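Local coordinates for protein CD160 antigen (Homo sapiens, PDB 6NGG) that acts as an immunoglobulin-domain receptor on natural killer and T cells, binding MHC class I molecules and TNFRSF14 to deliver stimulatory or inhibitory signals, at residues M1-G12 / C87-H101. The protein carries 1 engineered substitution. Sequence-based numbering, arbitrary orientation.
Sequences MINITSSASQEG and CCARSQKSGIRLQGH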
loop_
_atom_site.group_PDB
_atom_site.type_symbol
_atom_site.label_atom_id
_atom_site.label_comp_id
_atom_site.label_asym_id
_atom_site.label_seq_id
_atom_site.Cartn_x
_atom_site.Cartn_y
_atom_site.Cartn_z
ATOM N N MET A 1 -14.114 5.950 0.803
ATOM C CA MET A 1 -12.720 6.061 1.213
ATOM C C MET A 1 -12.603 7.235 2.132
ATOM O O MET A 1 -12.880 8.337 1.701
ATOM C CB MET A 1 -11.777 6.390 0.025
ATOM C CG MET A 1 -11.726 5.440 -1.134
ATOM S SD MET A 1 -10.124 5.670 -2.011
ATOM C CE MET A 1 -10.246 7.173 -2.907
ATOM N N ILE A 2 -12.119 7.034 3.354
ATOM C CA ILE A 2 -11.859 8.140 4.257
ATOM C C ILE A 2 -10.406 8.441 4.314
ATOM O O ILE A 2 -10.018 9.578 4.189
ATOM C CB ILE A 2 -12.242 7.839 5.749
ATOM C CG1 ILE A 2 -13.544 7.063 5.872
ATOM C CG2 ILE A 2 -12.304 9.156 6.555
ATOM C CD1 ILE A 2 -14.730 7.668 5.153
ATOM N N ASN A 3 -9.581 7.414 4.605
ATOM C CA ASN A 3 -8.158 7.620 4.875
ATOM C C ASN A 3 -7.380 6.301 4.605
ATOM O O ASN A 3 -7.964 5.268 4.583
ATOM C CB ASN A 3 -7.920 8.038 6.331
ATOM C CG ASN A 3 -8.267 6.948 7.316
ATOM O OD1 ASN A 3 -9.428 6.547 7.417
ATOM N ND2 ASN A 3 -7.299 6.481 8.067
ATOM N N ILE A 4 -6.089 6.400 4.425
ATOM C CA ILE A 4 -5.194 5.246 4.148
ATOM C C ILE A 4 -4.178 5.151 5.239
ATOM O O ILE A 4 -3.590 6.154 5.543
ATOM C CB ILE A 4 -4.403 5.421 2.838
ATOM C CG1 ILE A 4 -5.292 5.822 1.704
ATOM C CG2 ILE A 4 -3.718 4.104 2.484
ATOM C CD1 ILE A 4 -4.561 5.802 0.361
ATOM N N THR A 5 -3.997 3.979 5.863
ATOM C CA THR A 5 -3.003 3.786 6.865
ATOM C C THR A 5 -1.927 2.862 6.325
ATOM O O THR A 5 -2.188 2.037 5.415
ATOM C CB THR A 5 -3.588 3.215 8.160
ATOM O OG1 THR A 5 -4.240 1.975 7.915
ATOM C CG2 THR A 5 -4.557 4.184 8.733
ATOM N N SER A 6 -0.746 2.995 6.875
ATOM C CA SER A 6 0.435 2.255 6.409
ATOM C C SER A 6 1.048 1.449 7.529
ATOM O O SER A 6 1.074 1.883 8.674
ATOM C CB SER A 6 1.464 3.197 5.915
ATOM O OG SER A 6 0.913 3.839 4.816
ATOM N N SER A 7 1.457 0.242 7.214
ATOM C CA SER A 7 2.109 -0.597 8.186
ATOM C C SER A 7 3.071 -1.607 7.546
ATOM O O SER A 7 3.222 -1.686 6.308
ATOM C CB SER A 7 1.039 -1.310 9.025
ATOM O OG SER A 7 0.232 -2.135 8.225
ATOM N N ALA A 8 3.746 -2.381 8.393
ATOM C CA ALA A 8 4.749 -3.336 7.913
ATOM C C ALA A 8 4.857 -4.481 8.898
ATOM O O ALA A 8 4.594 -4.261 10.061
ATOM C CB ALA A 8 6.054 -2.615 7.766
ATOM N N SER A 9 5.087 -5.713 8.409
ATOM C CA SER A 9 5.328 -6.881 9.210
ATOM C C SER A 9 6.515 -7.625 8.551
ATOM O O SER A 9 6.830 -7.384 7.372
ATOM C CB SER A 9 4.060 -7.788 9.296
ATOM O OG SER A 9 3.815 -8.416 8.042
ATOM N N GLN A 10 7.232 -8.427 9.328
ATOM C CA GLN A 10 8.377 -9.140 8.779
ATOM C C GLN A 10 8.556 -10.461 9.543
ATOM O O GLN A 10 8.080 -10.615 10.681
ATOM C CB GLN A 10 9.640 -8.312 8.836
ATOM C CG GLN A 10 10.167 -8.002 10.184
ATOM C CD GLN A 10 10.924 -9.123 10.887
ATOM O OE1 GLN A 10 11.541 -9.992 10.265
ATOM N NE2 GLN A 10 10.903 -9.083 12.215
ATOM N N GLU A 11 9.154 -11.414 8.848
ATOM C CA GLU A 11 9.437 -12.732 9.392
ATOM C C GLU A 11 10.549 -13.281 8.517
ATOM O O GLU A 11 10.507 -13.154 7.299
ATOM C CB GLU A 11 8.175 -13.638 9.403
ATOM C CG GLU A 11 8.433 -15.137 9.544
ATOM C CD GLU A 11 7.153 -15.952 9.800
ATOM O OE1 GLU A 11 6.044 -15.463 9.484
ATOM O OE2 GLU A 11 7.253 -17.070 10.357
ATOM N N GLY A 12 11.576 -13.819 9.141
ATOM C CA GLY A 12 12.719 -14.298 8.399
ATOM C C GLY A 12 13.384 -13.215 7.637
ATOM O O GLY A 12 13.678 -12.135 8.167
ATOM N N CYS A 87 1.754 4.726 0.117
ATOM C CA CYS A 87 0.462 4.082 -0.208
ATOM C C CYS A 87 -0.489 5.157 -0.759
ATOM O O CYS A 87 -0.665 6.223 -0.131
ATOM C CB CYS A 87 -0.190 3.523 1.063
ATOM S SG CYS A 87 0.702 2.140 1.868
ATOM N N CYS A 88 -1.186 4.835 -1.860
ATOM C CA CYS A 88 -2.189 5.710 -2.422
ATOM C C CYS A 88 -3.441 4.953 -2.854
ATOM O O CYS A 88 -3.439 3.731 -3.021
ATOM C CB CYS A 88 -1.543 6.457 -3.612
ATOM S SG CYS A 88 -0.252 7.616 -3.019
ATOM N N ALA A 89 -4.530 5.675 -3.030
ATOM C CA ALA A 89 -5.709 5.062 -3.654
ATOM C C ALA A 89 -6.487 6.079 -4.448
ATOM O O ALA A 89 -6.468 7.286 -4.122
ATOM C CB ALA A 89 -6.568 4.341 -2.622
ATOM N N ARG A 90 -7.204 5.593 -5.451
ATOM C CA ARG A 90 -7.897 6.416 -6.376
ATOM C C ARG A 90 -9.241 5.853 -6.745
ATOM O O ARG A 90 -9.334 4.687 -7.136
ATOM C CB ARG A 90 -7.050 6.620 -7.652
ATOM C CG ARG A 90 -7.748 7.631 -8.549
ATOM C CD ARG A 90 -7.081 7.867 -9.877
ATOM N NE ARG A 90 -7.088 6.609 -10.615
ATOM C CZ ARG A 90 -6.140 6.230 -11.466
ATOM N NH1 ARG A 90 -5.097 7.042 -11.730
ATOM N NH2 ARG A 90 -6.245 5.035 -12.058
ATOM N N SER A 91 -10.296 6.648 -6.636
ATOM C CA SER A 91 -11.592 6.187 -7.136
ATOM C C SER A 91 -11.794 6.584 -8.606
ATOM O O SER A 91 -11.665 7.766 -8.959
ATOM C CB SER A 91 -12.700 6.773 -6.291
ATOM O OG SER A 91 -12.813 8.124 -6.667
ATOM N N GLN A 92 -12.149 5.629 -9.445
ATOM C CA GLN A 92 -12.363 5.895 -10.879
ATOM C C GLN A 92 -13.396 6.998 -11.099
ATOM O O GLN A 92 -13.088 8.062 -11.589
ATOM C CB GLN A 92 -12.779 4.608 -11.601
ATOM C CG GLN A 92 -12.945 4.744 -13.118
ATOM C CD GLN A 92 -11.661 5.174 -13.832
ATOM O OE1 GLN A 92 -10.548 4.899 -13.350
ATOM N NE2 GLN A 92 -11.809 5.847 -14.992
ATOM N N LYS A 93 -14.592 6.754 -10.614
ATOM C CA LYS A 93 -15.766 7.559 -10.926
ATOM C C LYS A 93 -15.679 9.032 -10.514
ATOM O O LYS A 93 -16.010 9.938 -11.292
ATOM C CB LYS A 93 -16.945 6.914 -10.222
ATOM C CG LYS A 93 -18.250 7.658 -10.297
ATOM C CD LYS A 93 -18.588 8.027 -11.732
ATOM C CE LYS A 93 -20.076 8.211 -11.915
ATOM N NZ LYS A 93 -20.568 9.271 -11.013
ATOM N N SER A 94 -15.315 9.264 -9.262
ATOM C CA SER A 94 -15.347 10.584 -8.677
ATOM C C SER A 94 -14.016 11.306 -8.819
ATOM O O SER A 94 -13.945 12.500 -8.531
ATOM C CB SER A 94 -15.725 10.451 -7.196
ATOM O OG SER A 94 -14.624 9.866 -6.503
ATOM N N GLY A 95 -12.946 10.607 -9.189
ATOM C CA GLY A 95 -11.649 11.240 -9.351
ATOM C C GLY A 95 -10.779 11.403 -8.087
ATOM O O GLY A 95 -9.592 11.713 -8.171
ATOM N N ILE A 96 -11.344 11.166 -6.939
ATOM C CA ILE A 96 -10.645 11.448 -5.683
ATOM C C ILE A 96 -9.447 10.543 -5.386
ATOM O O ILE A 96 -9.485 9.345 -5.653
ATOM C CB ILE A 96 -11.598 11.367 -4.496
ATOM C CG1 ILE A 96 -12.626 12.497 -4.602
ATOM C CG2 ILE A 96 -10.829 11.510 -3.193
ATOM C CD1 ILE A 96 -13.895 12.194 -3.844
ATOM N N ARG A 97 -8.406 11.137 -4.803
ATOM C CA ARG A 97 -7.204 10.445 -4.425
ATOM C C ARG A 97 -7.131 10.502 -2.907
ATOM O O ARG A 97 -7.623 11.435 -2.268
ATOM C CB ARG A 97 -5.962 11.144 -5.027
ATOM C CG ARG A 97 -5.523 12.321 -4.120
ATOM C CD ARG A 97 -4.205 13.075 -4.357
ATOM N NE ARG A 97 -4.380 14.492 -3.947
ATOM C CZ ARG A 97 -3.404 15.378 -3.691
ATOM N NH1 ARG A 97 -2.108 15.032 -3.778
ATOM N NH2 ARG A 97 -3.733 16.639 -3.353
ATOM N N LEU A 98 -6.527 9.511 -2.298
ATOM C CA LEU A 98 -6.103 9.620 -0.911
ATOM C C LEU A 98 -4.621 9.209 -0.906
ATOM O O LEU A 98 -4.194 8.395 -1.727
ATOM C CB LEU A 98 -6.913 8.729 0.050
ATOM C CG LEU A 98 -8.401 9.075 0.302
ATOM C CD1 LEU A 98 -9.004 7.974 1.143
ATOM C CD2 LEU A 98 -8.466 10.424 0.961
ATOM N N GLN A 99 -3.854 9.810 -0.030
ATOM C CA GLN A 99 -2.431 9.518 0.029
ATOM C C GLN A 99 -2.144 9.128 1.454
ATOM O O GLN A 99 -2.701 9.717 2.384
ATOM C CB GLN A 99 -1.642 10.784 -0.199
ATOM C CG GLN A 99 -1.675 11.415 -1.555
ATOM C CD GLN A 99 -0.956 12.755 -1.470
ATOM O OE1 GLN A 99 -1.568 13.819 -1.611
ATOM N NE2 GLN A 99 0.336 12.710 -1.159
ATOM N N GLY A 100 -1.237 8.199 1.624
ATOM C CA GLY A 100 -0.705 7.899 2.907
ATOM C C GLY A 100 0.486 8.753 3.254
ATOM O O GLY A 100 0.948 9.562 2.441
ATOM N N HIS A 101 1.033 8.545 4.450
ATOM C CA HIS A 101 2.272 9.263 4.841
ATOM C C HIS A 101 3.450 8.578 4.217
ATOM O O HIS A 101 3.397 7.398 3.955
ATOM C CB HIS A 101 2.472 9.231 6.358
ATOM C CG HIS A 101 1.463 10.037 7.086
ATOM N ND1 HIS A 101 0.841 9.601 8.233
ATOM C CD2 HIS A 101 0.953 11.261 6.820
ATOM C CE1 HIS A 101 0.002 10.531 8.653
ATOM N NE2 HIS A 101 0.050 11.545 7.811
HETATM O O HOH W 1 -5.268 9.173 4.158
HETATM O O HOH W 2 -0.611 6.197 5.885
HETATM O O HOH W 3 1.861 5.513 2.855
#
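Cys87, joined to Cys19 by a disulfide, meets segment 1-12 through two neighbours: its CB lies 3.8 Å from Ile4 CG2, and its SG touches Ser6 OG at 3.4 Å. Ile4 has its two branches split between partners, because CG2 stands anti to the backbone N while CG1 lies beside it (chi1 -49°). Ile4 CG2 therefore rests against Cys87, and the extended CG1 arm carries Ile4 CD1 over the hairpin backbone, 3.4 Å from Ala89 N and close to Leu98 O, two atoms already hydrogen-bonded to each other. Ala89 CB receives Ile4 CD1 and also Met1 SD, the latter at 3.8 Å. Beyond it, the bend at chi3 (-74°) brings Met1 CE near Ser91 N and 3.6 Å from Ile96 O, so the methyl covers another backbone pair of the hairpin. Leu98 runs past Met1 in the opposite direction; its CD1 is pressed tightly against Met1 CB at 3.4 Å, while its CB packs on Ile4 CG1. No direct hydrogen bond joins the segments; three waters bridge them instead. One links Gln99 O to Ile4 N, a second joins His101 N to Ile4 O and Ser6 OG, and a third connects Ser6 OG with Cys87 N and His101 O. Strand 3-11, outermost in its sheet, pairs with strand 14-22, whereas strands 83-91 and 97-107 form a hairpin in the other sheet, so these apolar side chains meet at the edge of the intersheet space in the beta-sandwich of the receptor's Ig-like V-type domain, beside its intersheet disulfide.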